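Local coordinates for protein AGR_C_4470p (Agrobacterium tumefaciens str. C58, PDB 2HQV) that is of unknown function but belongs to the ChuX/HutX family and so probably takes part in haem utilisation, at residues A74-M79 and G110-H115; G141-S146 and K168-G173; F149-A152 and A156-K159. All coordinates share one frame; numbering follows the deposited sequence.

Interactions 1 and 3 share one buried core: their centres lie 13 Å apart and the segments touch directly, with M79 CE 3.5 Å from F149 CZ and W76 CZ3 4.0 Å from F158 CZ. Helix 72-79 thus lies against the phenylalanine-bearing face of the hairpin 142-151/156-161, while its tryptophan reaches the small sheet containing strand 111-114. Interaction 2 takes the other end of strand 142-151 and ties it to the approach to helix 172-185; its centre is about 21 Å from that of interaction 3 and about 23 Å from that of interaction 1. Interactions 1 and 3 also border the second subunit, whereas interaction 2 stays within its own chain.

Interaction 1: A74-M79 and G110-H115; sequences AIWNEM and GWFNIH
The rim of the F112 ring points at the indole of W76, and I114 packs beside it. The aromatic part is a T-shaped (edge-to-face) pair: the F112 ring stands at 79° to the five-membered ring of W76, with centroids 4.8 Å apart. F112 CE2 is the leading atom, 3.6 Å from W76 NE1 and lying over one face of the indole, displaced toward its rim; F112 CZ follows, 3.8 Å from W76 CD1. In W76, CG is anti to the backbone N (chi1 -175°), which carries the indole off the helix toward the strand.

The aliphatic part belongs to I114, whose side chain crosses the tryptophan at about a right angle. Its CG2 comes within 3.6 Å of W76 CZ2, and I114 CD1 is 4.0 Å from W76 CH2 on the six-membered ring. F112 and I114 are alternate residues of the strand, so both project to the same side and share the indole between them.

No hydrogen bond joins the two segments. The buried indole N-H is satisfied instead by the carbonyl O of P103, which probably helps fix the rotation of the ring. Around the contact, F72 adds a further edge-to-face partner for F112, I124 of strand 123-124 packs on both W76 and I114, and L102 touches W76, so helix 72-79 is joined to the three-stranded sheet 105-108/111-114/123-124.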
ATOM      1  N   ALA A  74      12.380 -14.061 -12.757  1.00 29.80           N
ATOM      2  CA  ALA A  74      13.772 -13.802 -13.118  1.00 31.06           C
ATOM      3  C   ALA A  74      14.229 -12.446 -12.591  1.00 30.74           C
ATOM      4  O   ALA A  74      15.341 -12.303 -12.068  1.00 28.54           O
ATOM      5  CB  ALA A  74      13.945 -13.851 -14.635  1.00 32.89           C
ATOM      6  N   ILE A  75      13.365 -11.448 -12.730  1.00 30.13           N
ATOM      7  CA  ILE A  75      13.692 -10.106 -12.278  1.00 31.25           C
ATOM      8  C   ILE A  75      13.778 -10.034 -10.758  1.00 31.18           C
ATOM      9  O   ILE A  75      14.695  -9.414 -10.213  1.00 29.66           O
ATOM     10  CB  ILE A  75      12.674  -9.086 -12.841  1.00 29.93           C
ATOM     11  CG1 ILE A  75      12.865  -8.991 -14.364  1.00 32.07           C
ATOM     12  CG2 ILE A  75      12.859  -7.716 -12.182  1.00 28.93           C
ATOM     13  CD1 ILE A  75      11.819  -8.150 -15.100  1.00 34.06           C
ATOM     14  N   TRP A  76      12.839 -10.676 -10.071  1.00 31.00           N
ATOM     15  CA  TRP A  76      12.863 -10.684  -8.613  1.00 33.02           C
ATOM     16  C   TRP A  76      14.148 -11.360  -8.125  1.00 33.30           C
ATOM     17  O   TRP A  76      14.828 -10.849  -7.242  1.00 31.86           O
ATOM     18  CB  TRP A  76      11.642 -11.426  -8.065  1.00 32.77           C
ATOM     19  CG  TRP A  76      11.534 -11.372  -6.585  1.00 34.05           C
ATOM     20  CD1 TRP A  76      12.042 -12.271  -5.691  1.00 34.64           C
ATOM     21  CD2 TRP A  76      10.898 -10.348  -5.808  1.00 35.17           C
ATOM     22  NE1 TRP A  76      11.762 -11.871  -4.408  1.00 35.30           N
ATOM     23  CE2 TRP A  76      11.066 -10.692  -4.448  1.00 35.44           C
ATOM     24  CE3 TRP A  76      10.211  -9.168  -6.129  1.00 34.98           C
ATOM     25  CZ2 TRP A  76      10.559  -9.904  -3.402  1.00 33.47           C
ATOM     26  CZ3 TRP A  76       9.706  -8.380  -5.090  1.00 33.14           C
ATOM     27  CH2 TRP A  76       9.891  -8.753  -3.742  1.00 35.29           C
ATOM     28  N   ASN A  77      14.477 -12.512  -8.703  1.00 33.81           N
ATOM     29  CA  ASN A  77      15.688 -13.235  -8.310  1.00 37.26           C
ATOM     30  C   ASN A  77      16.913 -12.356  -8.555  1.00 35.47           C
ATOM     31  O   ASN A  77      17.834 -12.297  -7.738  1.00 33.21           O
ATOM     32  CB  ASN A  77      15.825 -14.535  -9.110  1.00 40.59           C
ATOM     33  CG  ASN A  77      17.135 -15.251  -8.832  1.00 47.51           C
ATOM     34  OD1 ASN A  77      17.391 -15.684  -7.707  1.00 50.93           O
ATOM     35  ND2 ASN A  77      17.981 -15.371  -9.855  1.00 49.91           N
ATOM     36  N   GLU A  78      16.907 -11.672  -9.690  1.00 33.52           N
ATOM     37  CA  GLU A  78      17.992 -10.781 -10.064  1.00 35.23           C
ATOM     38  C   GLU A  78      18.168  -9.690  -9.002  1.00 33.45           C
ATOM     39  O   GLU A  78      19.269  -9.473  -8.482  1.00 31.50           O
ATOM     40  CB  GLU A  78      17.677 -10.140 -11.420  1.00 39.47           C
ATOM     41  CG  GLU A  78      18.852  -9.492 -12.104  1.00 48.03           C
ATOM     42  CD  GLU A  78      19.843 -10.514 -12.629  1.00 49.59           C
ATOM     43  OE1 GLU A  78      19.522 -11.206 -13.621  1.00 53.09           O
ATOM     44  OE2 GLU A  78      20.935 -10.631 -12.042  1.00 49.05           O
HETATM   45  N   MSE A  79      17.075  -9.014  -8.668  1.00 29.40           N
HETATM   46  CA  MSE A  79      17.137  -7.935  -7.685  1.00 31.01           C
HETATM   47  C   MSE A  79      17.536  -8.399  -6.285  1.00 30.35           C
HETATM   48  O   MSE A  79      18.098  -7.629  -5.512  1.00 26.83           O
HETATM   49  CB  MSE A  79      15.800  -7.192  -7.634  1.00 28.72           C
HETATM   50  CG  MSE A  79      15.429  -6.535  -8.959  1.00 30.76           C
HETATM   51 SE   MSE A  79      13.844  -5.420  -8.807  1.00 38.02          SE
HETATM   52  CE  MSE A  79      12.542  -6.792  -8.355  1.00 31.05           C
ATOM     53  N   GLY A 110      -1.679 -17.603  -7.551  1.00 32.70           N
ATOM     54  CA  GLY A 110      -1.500 -16.240  -8.020  1.00 34.61           C
ATOM     55  C   GLY A 110      -0.758 -15.285  -7.106  1.00 33.30           C
ATOM     56  O   GLY A 110      -0.454 -14.161  -7.510  1.00 34.17           O
ATOM     57  N   TRP A 111      -0.474 -15.718  -5.884  1.00 31.62           N
ATOM     58  CA  TRP A 111       0.237 -14.876  -4.934  1.00 31.91           C
ATOM     59  C   TRP A 111       1.661 -15.353  -4.683  1.00 32.05           C
ATOM     60  O   TRP A 111       1.940 -16.561  -4.573  1.00 29.15           O
ATOM     61  CB  TRP A 111      -0.513 -14.796  -3.601  1.00 33.04           C
ATOM     62  CG  TRP A 111      -1.804 -14.018  -3.665  1.00 35.39           C
ATOM     63  CD1 TRP A 111      -3.029 -14.480  -4.078  1.00 36.24           C
ATOM     64  CD2 TRP A 111      -1.996 -12.644  -3.301  1.00 35.02           C
ATOM     65  NE1 TRP A 111      -3.970 -13.476  -3.984  1.00 34.94           N
ATOM     66  CE2 TRP A 111      -3.364 -12.340  -3.512  1.00 35.09           C
ATOM     67  CE3 TRP A 111      -1.149 -11.640  -2.812  1.00 35.85           C
ATOM     68  CZ2 TRP A 111      -3.900 -11.072  -3.252  1.00 37.15           C
ATOM     69  CZ3 TRP A 111      -1.684 -10.379  -2.551  1.00 37.05           C
ATOM     70  CH2 TRP A 111      -3.049 -10.108  -2.772  1.00 34.54           C
ATOM     71  N   PHE A 112       2.547 -14.371  -4.602  1.00 30.53           N
ATOM     72  CA  PHE A 112       3.964 -14.567  -4.366  1.00 32.09           C
ATOM     73  C   PHE A 112       4.161 -14.133  -2.917  1.00 32.68           C
ATOM     74  O   PHE A 112       4.134 -12.940  -2.593  1.00 29.69           O
ATOM     75  CB  PHE A 112       4.752 -13.680  -5.340  1.00 31.42           C
ATOM     76  CG  PHE A 112       6.221 -13.975  -5.395  1.00 34.56           C
ATOM     77  CD1 PHE A 112       6.684 -15.187  -5.897  1.00 35.82           C
ATOM     78  CD2 PHE A 112       7.150 -13.024  -4.974  1.00 34.86           C
ATOM     79  CE1 PHE A 112       8.045 -15.449  -5.983  1.00 37.47           C
ATOM     80  CE2 PHE A 112       8.517 -13.272  -5.054  1.00 35.17           C
ATOM     81  CZ  PHE A 112       8.969 -14.487  -5.559  1.00 37.82           C
ATOM     82  N   ASN A 113       4.336 -15.120  -2.048  1.00 32.16           N
ATOM     83  CA  ASN A 113       4.503 -14.894  -0.626  1.00 33.56           C
ATOM     84  C   ASN A 113       5.977 -14.745  -0.266  1.00 35.39           C
ATOM     85  O   ASN A 113       6.757 -15.698  -0.333  1.00 32.49           O
ATOM     86  CB  ASN A 113       3.846 -16.053   0.120  1.00 36.61           C
ATOM     87  CG  ASN A 113       2.431 -16.323  -0.384  1.00 37.85           C
ATOM     88  OD1 ASN A 113       2.055 -17.466  -0.642  1.00 40.31           O
ATOM     89  ND2 ASN A 113       1.645 -15.262  -0.529  1.00 36.71           N
ATOM     90  N   ILE A 114       6.347 -13.527   0.114  1.00 34.72           N
ATOM     91  CA  ILE A 114       7.728 -13.211   0.449  1.00 38.69           C
ATOM     92  C   ILE A 114       7.992 -13.058   1.940  1.00 41.17           C
ATOM     93  O   ILE A 114       7.379 -12.227   2.614  1.00 40.38           O
ATOM     94  CB  ILE A 114       8.177 -11.917  -0.255  1.00 37.65           C
ATOM     95  CG1 ILE A 114       7.163 -10.797   0.015  1.00 35.23           C
ATOM     96  CG2 ILE A 114       8.340 -12.172  -1.749  1.00 38.92           C
ATOM     97  CD1 ILE A 114       7.588  -9.436  -0.525  1.00 35.52           C
ATOM     98  N   HIS A 115       8.918 -13.865   2.442  1.00 45.73           N
ATOM     99  CA  HIS A 115       9.297 -13.841   3.847  1.00 48.82           C
ATOM    100  C   HIS A 115      10.741 -14.317   3.978  1.00 50.33           C
ATOM    101  O   HIS A 115      11.123 -15.347   3.418  1.00 49.22           O
ATOM    102  CB  HIS A 115       8.378 -14.749   4.670  1.00 51.82           C
ATOM    103  CG  HIS A 115       6.944 -14.311   4.688  1.00 55.33           C
ATOM    104  ND1 HIS A 115       6.539 -13.110   5.229  1.00 56.60           N
ATOM    105  CD2 HIS A 115       5.820 -14.920   4.238  1.00 57.07           C
ATOM    106  CE1 HIS A 115       5.226 -12.997   5.113  1.00 56.44           C
ATOM    107  NE2 HIS A 115       4.767 -14.082   4.516  1.00 56.93           N
TER

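Interaction 2: G141-S146 and K168-G173; sequences GRRSCS and KELLAG
L170 reaches across to strand 142-151 and rests its CD1 methyl against both CD of R143 and the sulfur of C145. From CB, which points toward the strand, the chain runs to CG, placed anti to its own carbonyl carbon (chi1 -66°) and 4.2 Å from the backbone O of R143. There it forks. CD1 does most of the touching: it lies 3.9 Å from R143 CD, 4.0 Å from C145 SG and 4.0 Å from R143 O. The other branch, CD2, also faces that carbonyl, at 4.2 Å. The contact is entirely van der Waals, with no hydrogen bond between the segments.

R143 crosses the leucine at about a right angle. Its chain is extended from CG to NE, so the methylene CD is presented to the leucine while the guanidinium is carried beyond it. C145 SG lies over one face of that guanidinium, 3.3 Å above its plane and offset toward the rim. The charged end is held by carboxylates: NH2 forms salt bridges to D136 on the adjacent strand and to E179 on helix 172-185, an arrangement that probably stabilises the positive charge. The carbonyl O of R143 accepts a hydrogen bond from R164.

L170 comes right before the N-cap residue L171, so the contact lies at the entry to helix 172-185. L175 of that helix touches R143, C145 and L170. Strand 142-151, flanked in the six-stranded antiparallel sheet by 129-139 and 156-161, meets the helix through L175 and F178.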
ATOM      1  N   GLY A 141      15.491  17.430 -10.448  1.00 38.66           N
ATOM      2  CA  GLY A 141      16.919  17.667 -10.567  1.00 32.19           C
ATOM      3  C   GLY A 141      17.850  16.450 -10.657  1.00 46.45           C
ATOM      4  O   GLY A 141      18.829  16.481 -11.414  1.00 45.95           O
ATOM      5  N   ARG A 142      17.598  15.390  -9.886  1.00 43.46           N
ATOM      6  CA  ARG A 142      18.471  14.204  -9.956  1.00 46.70           C
ATOM      7  C   ARG A 142      17.943  12.887 -10.535  1.00 48.12           C
ATOM      8  O   ARG A 142      16.766  12.553 -10.441  1.00 46.29           O
ATOM      9  CB  ARG A 142      19.101  13.911  -8.573  1.00 51.54           C
ATOM     10  N   ARG A 143      18.864  12.132 -11.120  1.00 44.43           N
ATOM     11  CA  ARG A 143      18.541  10.836 -11.694  1.00 41.63           C
ATOM     12  C   ARG A 143      17.943   9.891 -10.649  1.00 39.80           C
ATOM     13  O   ARG A 143      18.426   9.797  -9.525  1.00 39.84           O
ATOM     14  CB  ARG A 143      19.795  10.205 -12.286  1.00 40.06           C
ATOM     15  CG  ARG A 143      19.501   9.065 -13.231  1.00 38.98           C
ATOM     16  CD  ARG A 143      20.750   8.268 -13.502  1.00 35.81           C
ATOM     17  NE  ARG A 143      20.486   7.102 -14.328  1.00 33.31           N
ATOM     18  CZ  ARG A 143      21.387   6.148 -14.556  1.00 33.35           C
ATOM     19  NH1 ARG A 143      22.607   6.216 -14.020  1.00 28.96           N
ATOM     20  NH2 ARG A 143      21.083   5.122 -15.325  1.00 27.79           N
ATOM     21  N   SER A 144      16.887   9.195 -11.049  1.00 39.03           N
ATOM     22  CA  SER A 144      16.200   8.239 -10.199  1.00 36.27           C
ATOM     23  C   SER A 144      16.024   6.942 -10.996  1.00 34.64           C
ATOM     24  O   SER A 144      15.594   6.961 -12.154  1.00 32.28           O
ATOM     25  CB  SER A 144      14.830   8.803  -9.804  1.00 38.54           C
ATOM     26  OG  SER A 144      13.991   7.825  -9.215  1.00 34.36           O
ATOM     27  N   CYS A 145      16.371   5.820 -10.381  1.00 31.93           N
ATOM     28  CA  CYS A 145      16.242   4.522 -11.037  1.00 29.62           C
ATOM     29  C   CYS A 145      15.380   3.580 -10.200  1.00 28.85           C
ATOM     30  O   CYS A 145      15.661   3.345  -9.031  1.00 26.09           O
ATOM     31  CB  CYS A 145      17.625   3.912 -11.258  1.00 29.46           C
ATOM     32  SG  CYS A 145      18.694   4.875 -12.371  1.00 26.31           S
ATOM     33  N   SER A 146      14.338   3.030 -10.811  1.00 27.46           N
ATOM     34  CA  SER A 146      13.443   2.129 -10.092  1.00 28.53           C
ATOM     35  C   SER A 146      12.818   1.096 -11.021  1.00 28.37           C
ATOM     36  O   SER A 146      12.842   1.239 -12.250  1.00 27.12           O
ATOM     37  CB  SER A 146      12.343   2.939  -9.392  1.00 26.52           C
ATOM     38  OG  SER A 146      11.672   3.787 -10.314  1.00 27.27           O
ATOM     39  N   LYS A 168      24.823  11.005  -1.180  1.00 61.75           N
ATOM     40  CA  LYS A 168      23.547  11.183  -1.871  1.00 60.13           C
ATOM     41  C   LYS A 168      23.503  10.718  -3.330  1.00 58.90           C
ATOM     42  O   LYS A 168      22.517  10.962  -4.030  1.00 58.72           O
ATOM     43  CB  LYS A 168      23.111  12.649  -1.780  1.00 60.92           C
ATOM     44  N   GLU A 169      24.558  10.054  -3.791  1.00 56.28           N
ATOM     45  CA  GLU A 169      24.592   9.569  -5.167  1.00 53.02           C
ATOM     46  C   GLU A 169      24.126   8.115  -5.239  1.00 48.94           C
ATOM     47  O   GLU A 169      24.277   7.359  -4.283  1.00 45.11           O
ATOM     48  CB  GLU A 169      26.004   9.704  -5.752  1.00 56.25           C
ATOM     49  CG  GLU A 169      27.125   9.215  -4.848  1.00 61.75           C
ATOM     50  CD  GLU A 169      28.457   9.091  -5.575  1.00 64.29           C
ATOM     51  OE1 GLU A 169      29.503   8.956  -4.900  1.00 65.55           O
ATOM     52  OE2 GLU A 169      28.460   9.114  -6.824  1.00 66.29           O
ATOM     53  N   LEU A 170      23.546   7.733  -6.372  1.00 44.86           N
ATOM     54  CA  LEU A 170      23.059   6.369  -6.550  1.00 42.34           C
ATOM     55  C   LEU A 170      24.186   5.383  -6.253  1.00 40.00           C
ATOM     56  O   LEU A 170      25.297   5.541  -6.749  1.00 39.49           O
ATOM     57  CB  LEU A 170      22.551   6.179  -7.985  1.00 42.31           C
ATOM     58  CG  LEU A 170      21.313   6.985  -8.393  1.00 41.37           C
ATOM     59  CD1 LEU A 170      21.109   6.916  -9.898  1.00 40.98           C
ATOM     60  CD2 LEU A 170      20.103   6.444  -7.669  1.00 41.32           C
ATOM     61  N   LEU A 171      23.908   4.380  -5.428  1.00 39.26           N
ATOM     62  CA  LEU A 171      24.922   3.387  -5.086  1.00 37.69           C
ATOM     63  C   LEU A 171      25.501   2.761  -6.354  1.00 36.05           C
ATOM     64  O   LEU A 171      24.785   2.146  -7.148  1.00 33.24           O
ATOM     65  CB  LEU A 171      24.325   2.315  -4.163  1.00 37.99           C
ATOM     66  CG  LEU A 171      24.082   2.801  -2.727  1.00 42.83           C
ATOM     67  CD1 LEU A 171      23.215   1.806  -1.965  1.00 43.42           C
ATOM     68  CD2 LEU A 171      25.429   2.990  -2.029  1.00 43.40           C
ATOM     69  N   ALA A 172      26.808   2.926  -6.532  1.00 35.68           N
ATOM     70  CA  ALA A 172      27.523   2.432  -7.707  1.00 34.75           C
ATOM     71  C   ALA A 172      27.254   0.988  -8.117  1.00 34.13           C
ATOM     72  O   ALA A 172      26.764   0.734  -9.217  1.00 32.70           O
ATOM     73  CB  ALA A 172      29.026   2.641  -7.511  1.00 37.33           C
ATOM     74  N   GLY A 173      27.586   0.041  -7.245  1.00 34.57           N
ATOM     75  CA  GLY A 173      27.382  -1.361  -7.568  1.00 34.74           C
ATOM     76  C   GLY A 173      25.952  -1.724  -7.931  1.00 33.45           C
ATOM     77  O   GLY A 173      25.702  -2.455  -8.894  1.00 32.43           O
TER

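Interaction 3: F149-A152 and A156-K159; sequences FMNA and AMFK
F149 and F158 meet through both backbone and ring, and the main-chain N and O of F149 each find a partner across the hairpin. M157 N donates to F149 O at 2.7 Å, a nearly straight bond (162° at the hydrogen). F149 N donates to F158 O at a longer 3.2 Å. The same F149 carbonyl O also has M157 CB beside it, at 3.2 Å. M150 and A156 form an antiparallel non-hydrogen-bonded pair; M150, like M157 a selenomethionine, bends at chi2 and chi3, which brings its CE back to 3.8 Å from A156 N.

These segments are the loop end of the beta hairpin made by strands 142-151 and 156-161, neighbours in the six-stranded antiparallel sheet. At M157 the chain turns a corner, and its side chain is directed at the first strand: M157 CG packs 3.8 Å from N151 CB.

N151 ties down the connection, its OD1 accepting from the backbone N of G155 and, weakly, from that of A153. ND2 donates to D93 of the second subunit, so the hairpin end also takes part in the dimer contact.

The two phenylalanine rings form an offset stack, planes at 18° and centroids 4.5 Å apart. F158 CZ sits over one face of F149, 3.3 Å from F149 CG, while F149 CB makes a CH-pi contact over the F158 face. F158 CG lies between the backbone N and carbonyl carbon (chi1 64°), which leans its ring over toward F149. I75 of helix 72-79 packs on F149, and M87 and V89 of strand 85-90 pack on F158.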
ATOM      1  N   PHE A 149       6.500  -2.687 -10.984  1.00 26.32           N
ATOM      2  CA  PHE A 149       5.730  -3.868 -11.340  1.00 29.14           C
ATOM      3  C   PHE A 149       4.319  -3.324 -11.580  1.00 31.05           C
ATOM      4  O   PHE A 149       3.648  -2.884 -10.649  1.00 31.14           O
ATOM      5  CB  PHE A 149       5.767  -4.897 -10.207  1.00 26.84           C
ATOM      6  CG  PHE A 149       7.074  -5.638 -10.125  1.00 28.22           C
ATOM      7  CD1 PHE A 149       8.251  -4.956  -9.835  1.00 28.03           C
ATOM      8  CD2 PHE A 149       7.138  -7.001 -10.405  1.00 27.46           C
ATOM      9  CE1 PHE A 149       9.482  -5.615  -9.826  1.00 29.09           C
ATOM     10  CE2 PHE A 149       8.364  -7.674 -10.401  1.00 28.84           C
ATOM     11  CZ  PHE A 149       9.539  -6.977 -10.111  1.00 29.46           C
HETATM   12  N   MSE A 150       3.902  -3.319 -12.844  1.00 32.30           N
HETATM   13  CA  MSE A 150       2.596  -2.783 -13.241  1.00 31.92           C
HETATM   14  C   MSE A 150       1.460  -3.801 -13.220  1.00 32.32           C
HETATM   15  O   MSE A 150       1.673  -4.987 -13.469  1.00 30.02           O
HETATM   16  CB  MSE A 150       2.667  -2.213 -14.661  1.00 32.94           C
HETATM   17  CG  MSE A 150       3.898  -1.380 -14.979  1.00 35.29           C
HETATM   18 SE   MSE A 150       4.021   0.196 -13.889  1.00 40.36          SE
HETATM   19  CE  MSE A 150       2.340   1.071 -14.362  1.00 37.36           C
ATOM     20  N   ASN A 151       0.250  -3.325 -12.934  1.00 33.81           N
ATOM     21  CA  ASN A 151      -0.921  -4.194 -12.938  1.00 36.78           C
ATOM     22  C   ASN A 151      -1.643  -4.001 -14.278  1.00 39.02           C
ATOM     23  O   ASN A 151      -1.209  -3.208 -15.115  1.00 37.54           O
ATOM     24  CB  ASN A 151      -1.868  -3.871 -11.774  1.00 35.38           C
ATOM     25  CG  ASN A 151      -2.310  -2.416 -11.756  1.00 38.65           C
ATOM     26  OD1 ASN A 151      -2.593  -1.825 -12.796  1.00 37.07           O
ATOM     27  ND2 ASN A 151      -2.388  -1.839 -10.563  1.00 36.21           N
ATOM     28  N   ALA A 152      -2.740  -4.722 -14.480  1.00 39.82           N
ATOM     29  CA  ALA A 152      -3.491  -4.629 -15.727  1.00 42.86           C
ATOM     30  C   ALA A 152      -4.132  -3.259 -15.933  1.00 42.91           C
ATOM     31  O   ALA A 152      -4.446  -2.881 -17.061  1.00 44.46           O
ATOM     32  CB  ALA A 152      -4.561  -5.725 -15.782  1.00 42.90           C
ATOM     33  N   ALA A 156       1.151   1.204 -10.770  1.00 31.63           N
ATOM     34  CA  ALA A 156       2.253   0.445 -10.184  1.00 30.36           C
ATOM     35  C   ALA A 156       1.761  -0.318  -8.957  1.00 29.20           C
ATOM     36  O   ALA A 156       1.140   0.265  -8.069  1.00 26.85           O
ATOM     37  CB  ALA A 156       3.377   1.381  -9.786  1.00 32.34           C
HETATM   38  N   MSE A 157       2.028  -1.622  -8.927  1.00 26.33           N
HETATM   39  CA  MSE A 157       1.647  -2.468  -7.799  1.00 24.76           C
HETATM   40  C   MSE A 157       2.574  -2.080  -6.643  1.00 25.77           C
HETATM   41  O   MSE A 157       2.152  -1.925  -5.496  1.00 23.50           O
HETATM   42  CB  MSE A 157       1.849  -3.939  -8.172  1.00 27.61           C
HETATM   43  CG  MSE A 157       0.961  -4.412  -9.313  1.00 30.83           C
HETATM   44 SE   MSE A 157       1.483  -6.182  -9.918  1.00 44.17          SE
HETATM   45  CE  MSE A 157       1.081  -7.189  -8.325  1.00 31.87           C
ATOM     46  N   PHE A 158       3.847  -1.910  -6.975  1.00 26.13           N
ATOM     47  CA  PHE A 158       4.868  -1.498  -6.020  1.00 26.72           C
ATOM     48  C   PHE A 158       6.076  -1.116  -6.854  1.00 26.87           C
ATOM     49  O   PHE A 158       6.115  -1.399  -8.058  1.00 26.15           O
ATOM     50  CB  PHE A 158       5.206  -2.628  -5.036  1.00 25.32           C
ATOM     51  CG  PHE A 158       5.812  -3.845  -5.678  1.00 24.29           C
ATOM     52  CD1 PHE A 158       7.194  -3.977  -5.792  1.00 25.34           C
ATOM     53  CD2 PHE A 158       4.999  -4.856  -6.179  1.00 23.33           C
ATOM     54  CE1 PHE A 158       7.758  -5.110  -6.402  1.00 24.81           C
ATOM     55  CE2 PHE A 158       5.547  -5.983  -6.787  1.00 24.94           C
ATOM     56  CZ  PHE A 158       6.929  -6.110  -6.899  1.00 26.45           C
ATOM     57  N   LYS A 159       7.055  -0.474  -6.223  1.00 25.98           N
ATOM     58  CA  LYS A 159       8.255  -0.025  -6.925  1.00 27.41           C
ATOM     59  C   LYS A 159       9.508  -0.359  -6.123  1.00 27.68           C
ATOM     60  O   LYS A 159       9.510  -0.256  -4.909  1.00 26.50           O
ATOM     61  CB  LYS A 159       8.207   1.496  -7.120  1.00 27.24           C
ATOM     62  CG  LYS A 159       6.981   2.014  -7.849  1.00 29.25           C
ATOM     63  CD  LYS A 159       6.882   3.540  -7.777  1.00 31.70           C
ATOM     64  CE  LYS A 159       5.613   4.038  -8.480  1.00 31.23           C
ATOM     65  NZ  LYS A 159       5.459   5.523  -8.425  1.00 32.25           N
TER